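Local coordinates for glycoside hydrolase family 16 protein (Akkermansia muciniphila, PDB 6T2N) that probably hydrolyses internal beta-galactosidic linkages in mucin O-glycans, as an endo-acting glycoside hydrolase of a gut bacterium, at residues E179-M182 against L183-I186; N261-R264 against T265-L269. All coordinates share one frame; numbering follows the deposited sequence.

How the interactions relate
Both interactions reach the same mixed sheet of the family 16 jelly roll, with their centres about 16 Å apart. Interaction 1 (179-186) carries the acidic group that is probably the catalytic centre. Interaction 2 (261-269) is the turn leading into strand 267-275. They meet through Ile-180, whose side chain leaves the strand on the face away from Glu-179 and Asp-181. Ile-180 CD1 lies 3.6 Å from Phe-267 CD2, and Ile-180 CG1 lies 3.8 Å from Phe-263 CE1. The two phenylalanines of interaction 2 thus pack behind the acidic strand. The calcium site of Glu-59, Gly-98 and Asp-297 is separate; its Asp-297 lies on strand 292-302 of the other sheet.

Interaction 1. Residues E179-M182 against L183-I186; sequences EIDM and LENI
Asp-181 OD2 is hydrogen-bonded to His-198 NE2 and lies 2.9 Å from Glu-184 OE1. The second approach is between two acceptors and is not a hydrogen bond. The imidazole of His-198 thus holds one oxygen of the aspartate, which stands between two glutamates. Glu-184 crosses Asp-181 at a slant and presents its OE1 branch, which also lies 3.6 Å from Asp-181 CB. Its OE2 branch is turned farther off, 3.8 Å from Asp-181 OD2. The two carboxylate planes are inclined at 64°, so the groups are not stacked. The Glu-184 chain sets CG anti to its carbonyl carbon (chi1 -73°) and then runs extended, which brings the carboxylate back beside Asp-181. An alanine in place of Glu-184 has no carboxylate, and would probably leave a gap beside Asp-181 CB and OD2 and the acidic group without its likely acid/base. Glu-179 is on the other flank, and its OE2 lies 4.9 Å from Glu-184 OE2. Its OE1 is hydrogen-bonded to Trp-174 NE1.

Between Asp-181 and Glu-184 the backbone makes a classic beta bulge. Met-182 and Leu-183 both face Ile-164 of strand 160-168. Asp-181 and Glu-184 are three residues apart, so a regular strand would put them on different faces. The extra residue in the bulge brings them to the same face. The Met-182 side chain packs on Tyr-227 and Met-229 of strand 225-231, and Leu-183 packs on Ile-164, Val-193 and Tyr-227. The segment reads Glu-Ile-Asp-Met-Leu-Glu and fits the E-x-D-x-x-E signature of the bulged family 16 active site. As in relatives, Glu-179 is probably the nucleophile and Glu-184 the acid/base on the jelly-roll sheet.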
ATOM      1  N   GLU A 179      -1.494  -8.150  -5.598  1.00 50.17           N
ATOM      2  CA  GLU A 179      -1.008  -6.859  -5.107  1.00 49.95           C
ATOM      3  C   GLU A 179      -1.681  -5.737  -5.895  1.00 50.05           C
ATOM      4  O   GLU A 179      -1.541  -5.685  -7.127  1.00 52.86           O
ATOM      5  CB  GLU A 179       0.509  -6.755  -5.239  1.00 49.82           C
ATOM      6  CG  GLU A 179       1.082  -5.686  -4.278  1.00 53.08           C
ATOM      7  CD  GLU A 179       2.519  -5.246  -4.546  1.00 51.67           C
ATOM      8  OE1 GLU A 179       3.433  -6.132  -4.614  1.00 50.88           O
ATOM      9  OE2 GLU A 179       2.697  -4.045  -4.781  1.00 45.91           O
ATOM     10  N   ILE A 180      -2.307  -4.819  -5.167  1.00 53.35           N
ATOM     11  CA  ILE A 180      -3.013  -3.605  -5.682  1.00 52.68           C
ATOM     12  C   ILE A 180      -2.280  -2.382  -5.124  1.00 51.82           C
ATOM     13  O   ILE A 180      -2.385  -2.142  -3.925  1.00 55.65           O
ATOM     14  CB  ILE A 180      -4.480  -3.637  -5.228  1.00 52.88           C
ATOM     15  CG1 ILE A 180      -5.122  -4.988  -5.533  1.00 53.59           C
ATOM     16  CG2 ILE A 180      -5.275  -2.484  -5.807  1.00 52.65           C
ATOM     17  CD1 ILE A 180      -6.385  -5.191  -4.764  1.00 57.38           C
ATOM     18  N   ASP A 181      -1.543  -1.701  -5.988  1.00 50.32           N
ATOM     19  CA  ASP A 181      -0.752  -0.487  -5.733  1.00 51.05           C
ATOM     20  C   ASP A 181      -1.592   0.743  -6.092  1.00 54.12           C
ATOM     21  O   ASP A 181      -1.557   1.141  -7.299  1.00 54.42           O
ATOM     22  CB  ASP A 181       0.497  -0.562  -6.618  1.00 52.55           C
ATOM     23  CG  ASP A 181       1.341  -1.831  -6.376  1.00 52.37           C
ATOM     24  OD1 ASP A 181       1.049  -2.521  -5.373  1.00 48.67           O
ATOM     25  OD2 ASP A 181       2.334  -2.030  -7.126  1.00 55.96           O
ATOM     26  N   MET A 182      -2.337   1.323  -5.136  1.00 55.56           N
ATOM     27  CA  MET A 182      -3.177   2.520  -5.450  1.00 60.15           C
ATOM     28  C   MET A 182      -2.223   3.690  -5.786  1.00 61.86           C
ATOM     29  O   MET A 182      -2.457   4.397  -6.828  1.00 60.59           O
ATOM     30  CB  MET A 182      -4.179   2.876  -4.339  1.00 58.31           C
ATOM     31  CG  MET A 182      -4.968   1.684  -3.821  1.00 55.70           C
ATOM     32  SD  MET A 182      -6.146   2.014  -2.438  1.00 58.02           S
ATOM     33  CE  MET A 182      -6.731   3.676  -2.827  1.00 57.30           C
ATOM     34  N   LEU A 183      -1.137   3.834  -5.008  1.00 60.73           N
ATOM     35  CA  LEU A 183      -0.095   4.862  -5.265  1.00 61.23           C
ATOM     36  C   LEU A 183       1.310   4.294  -5.097  1.00 55.43           C
ATOM     37  O   LEU A 183       1.591   3.699  -4.042  1.00 48.49           O
ATOM     38  CB  LEU A 183      -0.274   6.041  -4.304  1.00 66.00           C
ATOM     39  CG  LEU A 183       0.952   6.946  -4.146  1.00 67.33           C
ATOM     40  CD1 LEU A 183       1.206   7.726  -5.426  1.00 69.05           C
ATOM     41  CD2 LEU A 183       0.772   7.885  -2.970  1.00 66.77           C
ATOM     42  N   GLU A 184       2.152   4.582  -6.085  1.00 53.95           N
ATOM     43  CA  GLU A 184       3.619   4.569  -5.959  1.00 55.38           C
ATOM     44  C   GLU A 184       4.170   5.753  -6.738  1.00 56.72           C
ATOM     45  O   GLU A 184       3.651   6.035  -7.838  1.00 55.60           O
ATOM     46  CB  GLU A 184       4.149   3.252  -6.482  1.00 56.49           C
ATOM     47  CG  GLU A 184       3.865   2.098  -5.559  1.00 59.29           C
ATOM     48  CD  GLU A 184       4.272   0.799  -6.200  1.00 66.33           C
ATOM     49  OE1 GLU A 184       3.806   0.500  -7.368  1.00 77.15           O
ATOM     50  OE2 GLU A 184       5.097   0.141  -5.589  1.00 75.78           O
ATOM     51  N   ASN A 185       5.150   6.444  -6.160  1.00 57.94           N
ATOM     52  CA  ASN A 185       5.724   7.697  -6.719  1.00 60.46           C
ATOM     53  C   ASN A 185       7.220   7.512  -6.634  1.00 58.30           C
ATOM     54  O   ASN A 185       7.586   6.914  -5.625  1.00 57.65           O
ATOM     55  CB  ASN A 185       5.239   8.891  -5.895  1.00 63.35           C
ATOM     56  CG  ASN A 185       5.807  10.224  -6.324  1.00 69.75           C
ATOM     57  OD1 ASN A 185       5.574  10.699  -7.440  1.00 72.07           O
ATOM     58  ND2 ASN A 185       6.558  10.836  -5.422  1.00 75.40           N
ATOM     59  N   ILE A 186       8.041   7.968  -7.581  1.00 58.94           N
ATOM     60  CA  ILE A 186       9.510   7.909  -7.304  1.00 63.79           C
ATOM     61  C   ILE A 186      10.199   9.235  -7.657  1.00 68.70           C
ATOM     62  O   ILE A 186       9.766   9.878  -8.637  1.00 71.21           O
ATOM     63  CB  ILE A 186      10.143   6.681  -7.977  1.00 65.43           C
ATOM     64  CG1 ILE A 186       9.887   6.664  -9.487  1.00 66.89           C
ATOM     65  CG2 ILE A 186       9.672   5.373  -7.314  1.00 65.53           C
ATOM     66  CD1 ILE A 186      10.830   5.743 -10.246  1.00 67.78           C
TER

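Interaction 2. Residues N261-R264 against T265-L269; sequences NPFR and TPFYL
The backbone of 261-264 folds back on itself as a beta turn, then straightens through Thr-265 and Pro-266 into strand 267-275 of the jelly roll. Pro-262 (phi/psi -73°/-15°) and Phe-263 have the angles of a type I turn, and Asn-261 CA lies 6.0 Å from Arg-264 CA. Thr-265 ties the strand entry back to this turn. Its OG1 donates a hydrogen bond to Pro-262 O, at 2.9 Å. The hydroxyl comes from above the carbonyl plane, 37° out of it. Thr-265 OG1 sits between its backbone N and carbonyl carbon, which turns it toward the loop. The same hydroxyl is also hydrogen-bonded to Asn-170 ND2.

Phe-267 points its side chain back toward the turn. Pro-262 O meets the edge of its ring at CE1, close to the ring plane. The rings of Phe-263 and Phe-267 are nearly parallel but slid well apart. Their centroids are 5.7 Å apart, so they scarcely overlap. On one face of the Phe-263 ring, Pro-262 CG sits toward the rim. Arg-264 runs its extended chain away from the strand entry, and its NH2 is hydrogen-bonded to Lys-233 O. Between the two phenylalanines the touching atoms are Phe-263 CD1 and Phe-267 CZ, 3.6 Å apart.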
ATOM      1  N   ASN A 261      -8.503 -17.042  -9.405  1.00 73.42           N
ATOM      2  CA  ASN A 261      -8.620 -15.567  -9.158  1.00 70.14           C
ATOM      3  C   ASN A 261      -8.108 -15.079  -7.798  1.00 69.31           C
ATOM      4  O   ASN A 261      -8.821 -15.120  -6.798  1.00 69.79           O
ATOM      5  CB  ASN A 261     -10.045 -15.043  -9.322  1.00 67.11           C
ATOM      6  CG  ASN A 261     -10.026 -13.857 -10.251  1.00 64.77           C
ATOM      7  OD1 ASN A 261     -10.535 -13.938 -11.386  1.00 66.96           O
ATOM      8  ND2 ASN A 261      -9.312 -12.830  -9.832  1.00 56.50           N
ATOM      9  N   PRO A 262      -6.910 -14.450  -7.747  1.00 66.43           N
ATOM     10  CA  PRO A 262      -6.414 -13.867  -6.514  1.00 64.50           C
ATOM     11  C   PRO A 262      -7.139 -12.576  -6.088  1.00 66.60           C
ATOM     12  O   PRO A 262      -6.979 -12.169  -4.913  1.00 73.62           O
ATOM     13  CB  PRO A 262      -4.970 -13.588  -6.921  1.00 61.12           C
ATOM     14  CG  PRO A 262      -5.070 -13.159  -8.332  1.00 59.35           C
ATOM     15  CD  PRO A 262      -5.996 -14.207  -8.873  1.00 63.78           C
ATOM     16  N   PHE A 263      -7.894 -11.949  -6.991  1.00 62.66           N
ATOM     17  CA  PHE A 263      -8.554 -10.641  -6.741  1.00 61.49           C
ATOM     18  C   PHE A 263      -9.980 -10.797  -6.196  1.00 64.98           C
ATOM     19  O   PHE A 263     -10.685  -9.780  -6.055  1.00 64.51           O
ATOM     20  CB  PHE A 263      -8.496  -9.798  -8.015  1.00 60.40           C
ATOM     21  CG  PHE A 263      -7.096  -9.335  -8.312  1.00 61.67           C
ATOM     22  CD1 PHE A 263      -6.370  -8.652  -7.332  1.00 59.65           C
ATOM     23  CD2 PHE A 263      -6.514  -9.557  -9.549  1.00 61.15           C
ATOM     24  CE1 PHE A 263      -5.092  -8.208  -7.574  1.00 54.90           C
ATOM     25  CE2 PHE A 263      -5.224  -9.122  -9.790  1.00 60.01           C
ATOM     26  CZ  PHE A 263      -4.520  -8.454  -8.794  1.00 58.79           C
ATOM     27  N   ARG A 264     -10.408 -12.026  -5.897  1.00 69.34           N
ATOM     28  CA  ARG A 264     -11.700 -12.288  -5.194  1.00 70.24           C
ATOM     29  C   ARG A 264     -11.359 -12.943  -3.848  1.00 68.84           C
ATOM     30  O   ARG A 264     -12.064 -13.826  -3.396  1.00 72.14           O
ATOM     31  CB  ARG A 264     -12.640 -13.153  -6.053  1.00 73.09           C
ATOM     32  CG  ARG A 264     -12.850 -12.665  -7.488  1.00 72.58           C
ATOM     33  CD  ARG A 264     -13.836 -13.521  -8.310  1.00 72.90           C
ATOM     34  NE  ARG A 264     -14.367 -12.857  -9.530  1.00 70.77           N
ATOM     35  CZ  ARG A 264     -14.403 -13.384 -10.768  1.00 69.86           C
ATOM     36  NH1 ARG A 264     -13.975 -14.624 -10.983  1.00 69.33           N
ATOM     37  NH2 ARG A 264     -14.842 -12.651 -11.799  1.00 68.30           N
ATOM     38  N   THR A 265     -10.257 -12.544  -3.251  1.00 66.89           N
ATOM     39  CA  THR A 265      -9.893 -12.933  -1.876  1.00 68.23           C
ATOM     40  C   THR A 265      -9.722 -11.627  -1.137  1.00 67.18           C
ATOM     41  O   THR A 265      -9.668 -10.578  -1.777  1.00 66.79           O
ATOM     42  CB  THR A 265      -8.675 -13.867  -1.870  1.00 68.81           C
ATOM     43  OG1 THR A 265      -7.459 -13.236  -2.304  1.00 62.80           O
ATOM     44  CG2 THR A 265      -8.965 -15.063  -2.750  1.00 72.05           C
ATOM     45  N   PRO A 266      -9.689 -11.646   0.214  1.00 68.39           N
ATOM     46  CA  PRO A 266      -9.429 -10.423   0.976  1.00 65.02           C
ATOM     47  C   PRO A 266      -7.971  -9.955   0.853  1.00 60.77           C
ATOM     48  O   PRO A 266      -7.004 -10.753   0.673  1.00 55.64           O
ATOM     49  CB  PRO A 266      -9.829 -10.811   2.397  1.00 66.50           C
ATOM     50  CG  PRO A 266      -9.610 -12.299   2.453  1.00 68.69           C
ATOM     51  CD  PRO A 266      -9.943 -12.815   1.071  1.00 68.86           C
ATOM     52  N   PHE A 267      -7.847  -8.639   0.926  1.00 60.98           N
ATOM     53  CA  PHE A 267      -6.572  -7.888   0.758  1.00 62.00           C
ATOM     54  C   PHE A 267      -6.300  -7.021   1.999  1.00 60.51           C
ATOM     55  O   PHE A 267      -7.258  -6.370   2.487  1.00 62.03           O
ATOM     56  CB  PHE A 267      -6.690  -7.080  -0.538  1.00 60.94           C
ATOM     57  CG  PHE A 267      -6.138  -7.760  -1.755  1.00 57.97           C
ATOM     58  CD1 PHE A 267      -6.841  -8.757  -2.372  1.00 63.10           C
ATOM     59  CD2 PHE A 267      -4.914  -7.402  -2.268  1.00 57.94           C
ATOM     60  CE1 PHE A 267      -6.335  -9.386  -3.500  1.00 66.39           C
ATOM     61  CE2 PHE A 267      -4.402  -8.017  -3.392  1.00 61.23           C
ATOM     62  CZ  PHE A 267      -5.117  -9.018  -4.008  1.00 65.07           C
ATOM     63  N   TYR A 268      -5.065  -6.978   2.510  1.00 61.54           N
ATOM     64  CA  TYR A 268      -4.744  -6.061   3.655  1.00 62.79           C
ATOM     65  C   TYR A 268      -3.951  -4.863   3.154  1.00 59.31           C
ATOM     66  O   TYR A 268      -3.392  -4.903   2.052  1.00 60.06           O
ATOM     67  CB  TYR A 268      -4.089  -6.749   4.848  1.00 62.14           C
ATOM     68  CG  TYR A 268      -2.770  -7.358   4.510  1.00 62.91           C
ATOM     69  CD1 TYR A 268      -1.640  -6.573   4.519  1.00 63.95           C
ATOM     70  CD2 TYR A 268      -2.662  -8.693   4.128  1.00 68.17           C
ATOM     71  CE1 TYR A 268      -0.404  -7.109   4.202  1.00 68.97           C
ATOM     72  CE2 TYR A 268      -1.437  -9.244   3.770  1.00 67.59           C
ATOM     73  CZ  TYR A 268      -0.302  -8.441   3.810  1.00 68.90           C
ATOM     74  OH  TYR A 268       0.946  -8.894   3.486  1.00 66.18           O
ATOM     75  N   LEU A 269      -4.052  -3.776   3.916  1.00 59.99           N
ATOM     76  CA  LEU A 269      -3.610  -2.427   3.484  1.00 58.39           C
ATOM     77  C   LEU A 269      -2.286  -2.055   4.148  1.00 59.58           C
ATOM     78  O   LEU A 269      -2.076  -2.374   5.341  1.00 60.62           O
ATOM     79  CB  LEU A 269      -4.661  -1.376   3.813  1.00 56.08           C
ATOM     80  CG  LEU A 269      -4.228   0.058   3.497  1.00 56.41           C
ATOM     81  CD1 LEU A 269      -3.892   0.247   2.025  1.00 52.90           C
ATOM     82  CD2 LEU A 269      -5.290   1.078   3.932  1.00 59.94           C
TER